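Local coordinates for lipase (PDB 3G7N), which hydrolyses triacylglycerols and other acylglycerol lipids as a secreted alkaline lipase, releasing free fatty acids, at residues K55-V60 with D123-A128; G27-V32 with N46-Y51; I75-I80 with K94-V99. All coordinates share one frame; numbering follows the deposited sequence.

Interaction 1. Residues K55-V60 with D123-A128; sequences KKTIAV and DYTLEA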
# COMPACT_ATOMS: atom_id res chain seq x y z
N LYS A 55 -0.20 15.96 10.13
CA LYS A 55 1.03 15.31 9.69
C LYS A 55 1.81 16.10 8.63
O LYS A 55 2.91 15.74 8.26
CB LYS A 55 0.73 13.90 9.17
CG LYS A 55 0.14 12.96 10.20
CD LYS A 55 1.11 12.66 11.35
CE LYS A 55 0.66 11.45 12.13
NZ LYS A 55 1.53 11.23 13.32
N LYS A 56 1.16 17.14 8.10
CA LYS A 56 1.67 17.87 6.94
C LYS A 56 1.96 16.93 5.79
O LYS A 56 3.04 16.92 5.20
CB LYS A 56 2.90 18.71 7.32
CG LYS A 56 2.59 19.81 8.34
CD LYS A 56 3.81 20.70 8.58
CE LYS A 56 3.45 21.99 9.31
NZ LYS A 56 2.77 21.73 10.61
N THR A 57 0.94 16.14 5.47
CA THR A 57 1.04 15.21 4.34
C THR A 57 -0.11 15.37 3.38
O THR A 57 -1.20 15.84 3.74
CB THR A 57 1.07 13.74 4.77
OG1 THR A 57 -0.13 13.45 5.48
CG2 THR A 57 2.32 13.43 5.59
N ILE A 58 0.16 14.97 2.15
CA ILE A 58 -0.86 14.73 1.13
C ILE A 58 -0.90 13.23 0.90
O ILE A 58 0.15 12.61 0.71
CB ILE A 58 -0.46 15.47 -0.17
CG1 ILE A 58 -0.52 16.98 0.08
CG2 ILE A 58 -1.34 15.04 -1.35
CD1 ILE A 58 0.28 17.80 -0.91
N ALA A 59 -2.10 12.65 1.07
CA ALA A 59 -2.27 11.20 1.23
C ALA A 59 -3.11 10.64 0.10
O ALA A 59 -4.13 11.20 -0.29
CB ALA A 59 -2.94 10.91 2.55
N VAL A 60 -2.68 9.47 -0.37
CA VAL A 60 -3.44 8.63 -1.30
C VAL A 60 -3.76 7.31 -0.60
O VAL A 60 -2.84 6.55 -0.24
CB VAL A 60 -2.61 8.33 -2.57
CG1 VAL A 60 -3.39 7.43 -3.51
CG2 VAL A 60 -2.19 9.65 -3.28
N ASP A 123 4.56 22.77 1.34
CA ASP A 123 5.49 22.24 2.33
C ASP A 123 5.14 20.83 2.81
O ASP A 123 5.88 20.25 3.61
CB ASP A 123 5.57 23.18 3.53
CG ASP A 123 4.22 23.38 4.21
OD1 ASP A 123 3.21 23.70 3.51
OD2 ASP A 123 4.18 23.31 5.45
N TYR A 124 4.01 20.29 2.36
CA TYR A 124 3.60 18.96 2.81
C TYR A 124 4.37 17.86 2.08
O TYR A 124 4.83 18.05 0.97
CB TYR A 124 2.10 18.78 2.58
CG TYR A 124 1.22 19.47 3.60
CD1 TYR A 124 1.67 20.55 4.36
CD2 TYR A 124 -0.11 19.10 3.74
CE1 TYR A 124 0.81 21.25 5.19
CE2 TYR A 124 -0.96 19.76 4.59
CZ TYR A 124 -0.49 20.81 5.34
OH TYR A 124 -1.35 21.49 6.20
N THR A 125 4.58 16.74 2.75
CA THR A 125 5.20 15.57 2.12
C THR A 125 4.08 14.62 1.64
O THR A 125 2.89 14.90 1.85
CB THR A 125 6.13 14.85 3.11
OG1 THR A 125 5.39 14.41 4.24
CG2 THR A 125 7.26 15.81 3.57
N LEU A 126 4.47 13.52 0.99
CA LEU A 126 3.50 12.59 0.37
C LEU A 126 3.43 11.29 1.15
O LEU A 126 4.45 10.78 1.66
CB LEU A 126 3.89 12.31 -1.07
CG LEU A 126 4.05 13.53 -1.97
CD1 LEU A 126 4.38 13.09 -3.39
CD2 LEU A 126 2.79 14.40 -1.96
N GLU A 127 2.25 10.69 1.15
CA GLU A 127 2.11 9.34 1.66
C GLU A 127 1.07 8.57 0.87
O GLU A 127 0.12 9.14 0.32
CB GLU A 127 1.77 9.34 3.14
CG GLU A 127 0.44 9.91 3.49
CD GLU A 127 0.16 9.86 4.99
OE1 GLU A 127 0.59 8.87 5.65
OE2 GLU A 127 -0.59 10.72 5.50
N ALA A 128 1.26 7.26 0.80
CA ALA A 128 0.30 6.35 0.15
C ALA A 128 0.11 5.16 1.06
O ALA A 128 1.06 4.72 1.72
CB ALA A 128 0.84 5.90 -1.18
O HOH W 1 5.36 15.97 6.65
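The backbone of Lys56 lies over one face of the Tyr124 ring: its CA sits 3.6 Å from the ring centroid, only 7° off the normal, a CH-pi contact. CB comes nearest CD1 and CG nearest CE1, the two side chains crossing at about a right angle. At the ring edge, in plane, is Asp123 OD2. Tyr121, just after helix 97-120, also stacks with this ring. An alanine in place of Tyr124 would probably leave the Lys56 backbone without its aromatic platform and open a gap beside Tyr121. From here the strands run parallel, and Ile58 is held through both its N and its O: N gives to Thr125 O at 2.7 Å, and O takes Glu127 N at 2.9 Å. One water bridges Lys56 O and Thr125 OG1. On the face shared with Ala59, Thr57 OG1 donates to Glu127 OE2 at 2.8 Å from above the carboxylate plane; Arg13 adds a salt bridge to the same oxygen, probably favouring the charged form. Glu127 CG, between the backbone N and the carbonyl carbon (chi1 66°), packs 3.6 Å from Ala59 CB. Ile58 and Val60 point to the other face, beneath helix 97-120. Two neighbouring parallel strands with a helix in the connection are the beta-alpha-beta arrangement of the alpha/beta hydrolase fold.

Interaction 2. Residues G27-V32 with N46-Y51; sequences GKAFDV and NGFVGY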
# COMPACT_ATOMS: atom_id res chain seq x y z
N GLY A 27 -16.02 12.85 4.46
CA GLY A 27 -15.36 14.10 4.87
C GLY A 27 -13.91 13.92 5.27
O GLY A 27 -13.03 14.67 4.85
N LYS A 28 -13.65 12.93 6.13
CA LYS A 28 -12.33 12.74 6.73
C LYS A 28 -12.13 11.29 7.08
O LYS A 28 -13.09 10.56 7.35
CB LYS A 28 -12.13 13.63 7.95
CG LYS A 28 -13.32 13.66 8.89
CD LYS A 28 -13.28 12.50 9.88
CE LYS A 28 -12.20 12.66 10.96
NZ LYS A 28 -12.31 13.94 11.72
N ALA A 29 -10.87 10.88 7.09
CA ALA A 29 -10.49 9.58 7.63
C ALA A 29 -9.43 9.90 8.65
O ALA A 29 -8.31 10.25 8.31
CB ALA A 29 -9.94 8.70 6.53
N PHE A 30 -9.82 9.84 9.93
CA PHE A 30 -8.92 10.23 10.98
C PHE A 30 -8.33 11.61 10.73
O PHE A 30 -9.11 12.54 10.50
CB PHE A 30 -7.90 9.12 11.24
CG PHE A 30 -8.55 7.82 11.67
CD1 PHE A 30 -8.96 7.66 12.98
CD2 PHE A 30 -8.99 6.90 10.72
CE1 PHE A 30 -9.76 6.58 13.34
CE2 PHE A 30 -9.71 5.78 11.10
CZ PHE A 30 -10.13 5.64 12.41
N ASP A 31 -7.01 11.75 10.68
CA ASP A 31 -6.42 13.09 10.52
C ASP A 31 -6.42 13.58 9.05
O ASP A 31 -6.01 14.72 8.77
CB ASP A 31 -5.01 13.10 11.07
CG ASP A 31 -4.12 12.07 10.42
OD1 ASP A 31 -4.28 10.87 10.74
OD2 ASP A 31 -3.29 12.42 9.55
N VAL A 32 -6.83 12.73 8.12
CA VAL A 32 -6.82 13.08 6.69
C VAL A 32 -8.16 13.67 6.26
O VAL A 32 -9.22 13.02 6.35
CB VAL A 32 -6.45 11.86 5.81
CG1 VAL A 32 -6.62 12.21 4.32
CG2 VAL A 32 -5.05 11.39 6.14
N ASN A 46 -11.28 1.80 -5.63
CA ASN A 46 -11.81 2.87 -4.81
C ASN A 46 -10.68 3.40 -3.96
O ASN A 46 -9.79 2.66 -3.55
CB ASN A 46 -12.92 2.33 -3.90
CG ASN A 46 -14.21 2.08 -4.64
OD1 ASN A 46 -15.10 2.93 -4.65
ND2 ASN A 46 -14.34 0.89 -5.22
N GLY A 47 -10.74 4.68 -3.65
CA GLY A 47 -9.81 5.22 -2.67
C GLY A 47 -10.10 6.68 -2.44
O GLY A 47 -11.15 7.18 -2.86
N PHE A 48 -9.15 7.36 -1.81
CA PHE A 48 -9.32 8.74 -1.35
C PHE A 48 -8.02 9.44 -1.65
O PHE A 48 -6.95 8.88 -1.40
CB PHE A 48 -9.43 8.80 0.19
CG PHE A 48 -10.51 7.98 0.80
CD1 PHE A 48 -11.79 7.99 0.26
CD2 PHE A 48 -10.33 7.45 2.08
CE1 PHE A 48 -12.84 7.38 0.93
CE2 PHE A 48 -11.38 6.86 2.77
CZ PHE A 48 -12.64 6.81 2.18
N VAL A 49 -8.11 10.73 -1.93
CA VAL A 49 -6.95 11.62 -1.86
C VAL A 49 -7.30 12.77 -0.96
O VAL A 49 -8.46 13.20 -0.89
CB VAL A 49 -6.57 12.17 -3.26
CG1 VAL A 49 -5.29 13.00 -3.16
CG2 VAL A 49 -6.34 11.00 -4.22
N GLY A 50 -6.34 13.19 -0.14
CA GLY A 50 -6.58 14.36 0.70
C GLY A 50 -5.31 14.78 1.41
O GLY A 50 -4.22 14.52 0.93
N TYR A 51 -5.48 15.54 2.49
CA TYR A 51 -4.34 16.12 3.19
C TYR A 51 -4.56 16.02 4.69
O TYR A 51 -5.69 16.05 5.18
CB TYR A 51 -4.12 17.59 2.78
CG TYR A 51 -5.23 18.51 3.15
CD1 TYR A 51 -5.21 19.19 4.36
CD2 TYR A 51 -6.34 18.68 2.33
CE1 TYR A 51 -6.26 20.02 4.74
CE2 TYR A 51 -7.41 19.47 2.71
CZ TYR A 51 -7.37 20.15 3.91
OH TYR A 51 -8.43 20.94 4.30
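Ala29 and Val32 make a light packing contact with strand 45-52 at the margin of the central sheet of this alpha/beta hydrolase fold. They are the first and last residues of the type II' turn of a beta hairpin between the outermost strand 28-29 and strand 32-40. Two backbone bonds close the turn, Ala29 N to Val32 O at 2.8 Å and Val32 N to Ala29 O at 2.9 Å. Strand 32-40 lies between strands 28-29 and 45-52 in the sheet, which is why the CA atoms of Ala29 and Phe48 stay 9.1 Å apart, and there only side chains span the gap. Ala29 CB reaches Phe48 CE2 at 4.4 Å, approaching the ring obliquely. Val32, at the start of strand 32-40, lies directly beside Tyr51. Helix 8-23 packs on the same side chains of the turn, with Ala20 against Ala29 and both Arg13 and Leu17 against Val32. Asp31 turns its carboxylate to other partners: OD2 forms a salt bridge with Arg13 and a hydrogen bond with Ser52 OG, fastening the turn to the helix and to the end of strand 45-52. At Gly50 a side chain would point at the valine, and a CB there would be tight against it. Val32 CG1, set anti to the backbone N (chi1 173°), lies 4.1 Å from Gly50 C, and Val32 CA makes a CA-H...O contact with Tyr51 O at 3.5 Å.

Interaction 3. Residues I75-I80 with K94-V99; sequences IDIALI and KIMRGV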
# COMPACT_ATOMS: atom_id res chain seq x y z
N ILE A 75 -7.82 -12.93 -9.77
CA ILE A 75 -6.96 -11.81 -10.16
C ILE A 75 -5.98 -12.19 -11.27
O ILE A 75 -5.41 -13.28 -11.29
CB ILE A 75 -6.18 -11.25 -8.97
CG1 ILE A 75 -5.51 -9.93 -9.34
CG2 ILE A 75 -5.16 -12.24 -8.49
CD1 ILE A 75 -5.23 -9.06 -8.15
N ASP A 76 -5.81 -11.28 -12.21
CA ASP A 76 -5.07 -11.57 -13.42
C ASP A 76 -3.57 -11.50 -13.15
O ASP A 76 -3.03 -10.42 -12.89
CB ASP A 76 -5.49 -10.57 -14.49
CG ASP A 76 -5.02 -10.96 -15.87
OD1 ASP A 76 -4.07 -11.75 -15.97
OD2 ASP A 76 -5.43 -10.25 -16.83
N ILE A 77 -2.88 -12.64 -13.18
CA ILE A 77 -1.46 -12.64 -12.90
C ILE A 77 -0.56 -12.71 -14.12
O ILE A 77 0.64 -12.81 -13.97
CB ILE A 77 -1.03 -13.69 -11.85
CG1 ILE A 77 -1.26 -15.10 -12.38
CG2 ILE A 77 -1.75 -13.48 -10.54
CD1 ILE A 77 -0.69 -16.18 -11.45
N ALA A 78 -1.12 -12.41 -15.28
CA ALA A 78 -0.29 -12.21 -16.47
C ALA A 78 0.62 -11.01 -16.28
O ALA A 78 0.16 -9.91 -15.98
CB ALA A 78 -1.17 -12.04 -17.69
N LEU A 79 1.92 -11.20 -16.51
CA LEU A 79 2.86 -10.08 -16.45
C LEU A 79 2.82 -9.29 -17.73
O LEU A 79 2.92 -9.85 -18.84
CB LEU A 79 4.28 -10.60 -16.20
CG LEU A 79 4.57 -11.14 -14.80
CD1 LEU A 79 5.99 -11.67 -14.69
CD2 LEU A 79 4.33 -10.06 -13.72
N ILE A 80 2.73 -7.97 -17.59
CA ILE A 80 2.69 -7.07 -18.74
C ILE A 80 3.69 -5.93 -18.58
O ILE A 80 4.26 -5.72 -17.51
CB ILE A 80 1.28 -6.53 -19.03
CG1 ILE A 80 0.70 -5.83 -17.80
CG2 ILE A 80 0.34 -7.67 -19.40
CD1 ILE A 80 1.38 -4.53 -17.46
N LYS A 94 8.18 -5.81 -15.46
CA LYS A 94 6.86 -6.35 -15.75
C LYS A 94 6.04 -6.37 -14.46
O LYS A 94 6.57 -6.73 -13.41
CB LYS A 94 6.96 -7.78 -16.29
CG LYS A 94 7.76 -7.93 -17.59
CD LYS A 94 7.03 -7.28 -18.74
CE LYS A 94 7.83 -7.41 -20.04
NZ LYS A 94 7.92 -8.83 -20.49
N ILE A 95 4.75 -6.09 -14.59
CA ILE A 95 3.83 -6.05 -13.45
C ILE A 95 2.60 -6.84 -13.84
O ILE A 95 2.21 -6.89 -15.01
CB ILE A 95 3.42 -4.58 -13.12
CG1 ILE A 95 4.65 -3.73 -12.79
CG2 ILE A 95 2.40 -4.53 -12.00
CD1 ILE A 95 4.33 -2.23 -12.59
N MET A 96 1.96 -7.47 -12.85
CA MET A 96 0.77 -8.22 -13.16
C MET A 96 -0.37 -7.32 -13.63
O MET A 96 -0.61 -6.24 -13.06
CB MET A 96 0.36 -9.08 -11.96
CG MET A 96 0.06 -8.30 -10.68
SD MET A 96 -0.20 -9.37 -9.23
CE MET A 96 -1.90 -9.84 -9.51
N ARG A 97 -1.13 -7.78 -14.62
CA ARG A 97 -2.21 -6.99 -15.17
C ARG A 97 -3.26 -6.69 -14.10
O ARG A 97 -3.90 -5.64 -14.11
CB ARG A 97 -2.85 -7.69 -16.37
CG ARG A 97 -3.90 -6.84 -17.05
CD ARG A 97 -4.58 -7.56 -18.22
NE ARG A 97 -3.68 -7.74 -19.35
CZ ARG A 97 -3.31 -8.93 -19.82
NH1 ARG A 97 -3.72 -10.04 -19.22
NH2 ARG A 97 -2.53 -9.00 -20.89
N GLY A 98 -3.51 -7.65 -13.21
CA GLY A 98 -4.51 -7.47 -12.17
C GLY A 98 -4.26 -6.35 -11.19
O GLY A 98 -5.17 -5.99 -10.44
N VAL A 99 -3.05 -5.79 -11.18
CA VAL A 99 -2.77 -4.58 -10.41
C VAL A 99 -2.52 -3.38 -11.32
O VAL A 99 -3.00 -2.29 -11.04
CB VAL A 99 -1.59 -4.80 -9.44
CG1 VAL A 99 -1.27 -3.51 -8.66
CG2 VAL A 99 -1.93 -5.92 -8.48
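Asp76 and Arg97 form a salt bridge, NH1 to OD2 at 2.9 Å, nearly straight at 169°. The aspartate offers its syn lone pair and the oxygen lies in the guanidinium plane, although carboxylate and guanidinium are turned 50° against each other. The other oxygen, Asp76 OD1, accepts Ala78 N in an Asx turn, so both ends of the carboxylate are held and its rotation is fixed. This corner leads into a two-stranded antiparallel ribbon, strands 79-80 and 95-96, beside the start of helix 97-120. Ile80 and Ile95 are its hydrogen-bonded pair, with N to O bonds in both directions. Toward the helix, Ala78 O takes Arg97 N and Asp76 O takes Gly98 N, each at 2.8 Å, so carbonyls from 75-80 accept N-H groups of the helix's first turn, where Met96 is the N-cap. Gly98 sits close under Ile75 and Asp76 O, and a CB there would clash with both. Around this polar seam lies the packing: Ile80 CG2 rests over one face of the guanidinium, 3.5 Å from Arg97 NH2. Phe162 and Tyr194 cover Ile75, whose side chain is about 9 Å from that of the nucleophile Ser132. The Met96 chain bends at chi3 (-81°), bringing CE to 3.6 Å from Ile75 CG1 and 3.8 Å from Ile77 CG2.

How the interactions relate
Following the chain from the N terminus, interaction 2 closes first, a short loop from 27-32 to 46-51 filled mostly by strand 32-40. Interaction 1 opens just afterwards, and strands 45-52 and 57-62 are sheet neighbours, so the two contacts touch: Ala59 N lies 2.8 Å from Gly50 O, a probable hydrogen bond. Interaction 1 closes only at 123-128, and interaction 3 is nested inside that long loop, joining 75-80 to 94-99 just where helix 97-120 begins. The helix then leads back to strand 125-131. Interaction 3 is on the opposite side of the chain's centre from interaction 1, their centres about 28 Å apart, with helix 97-120 connecting them.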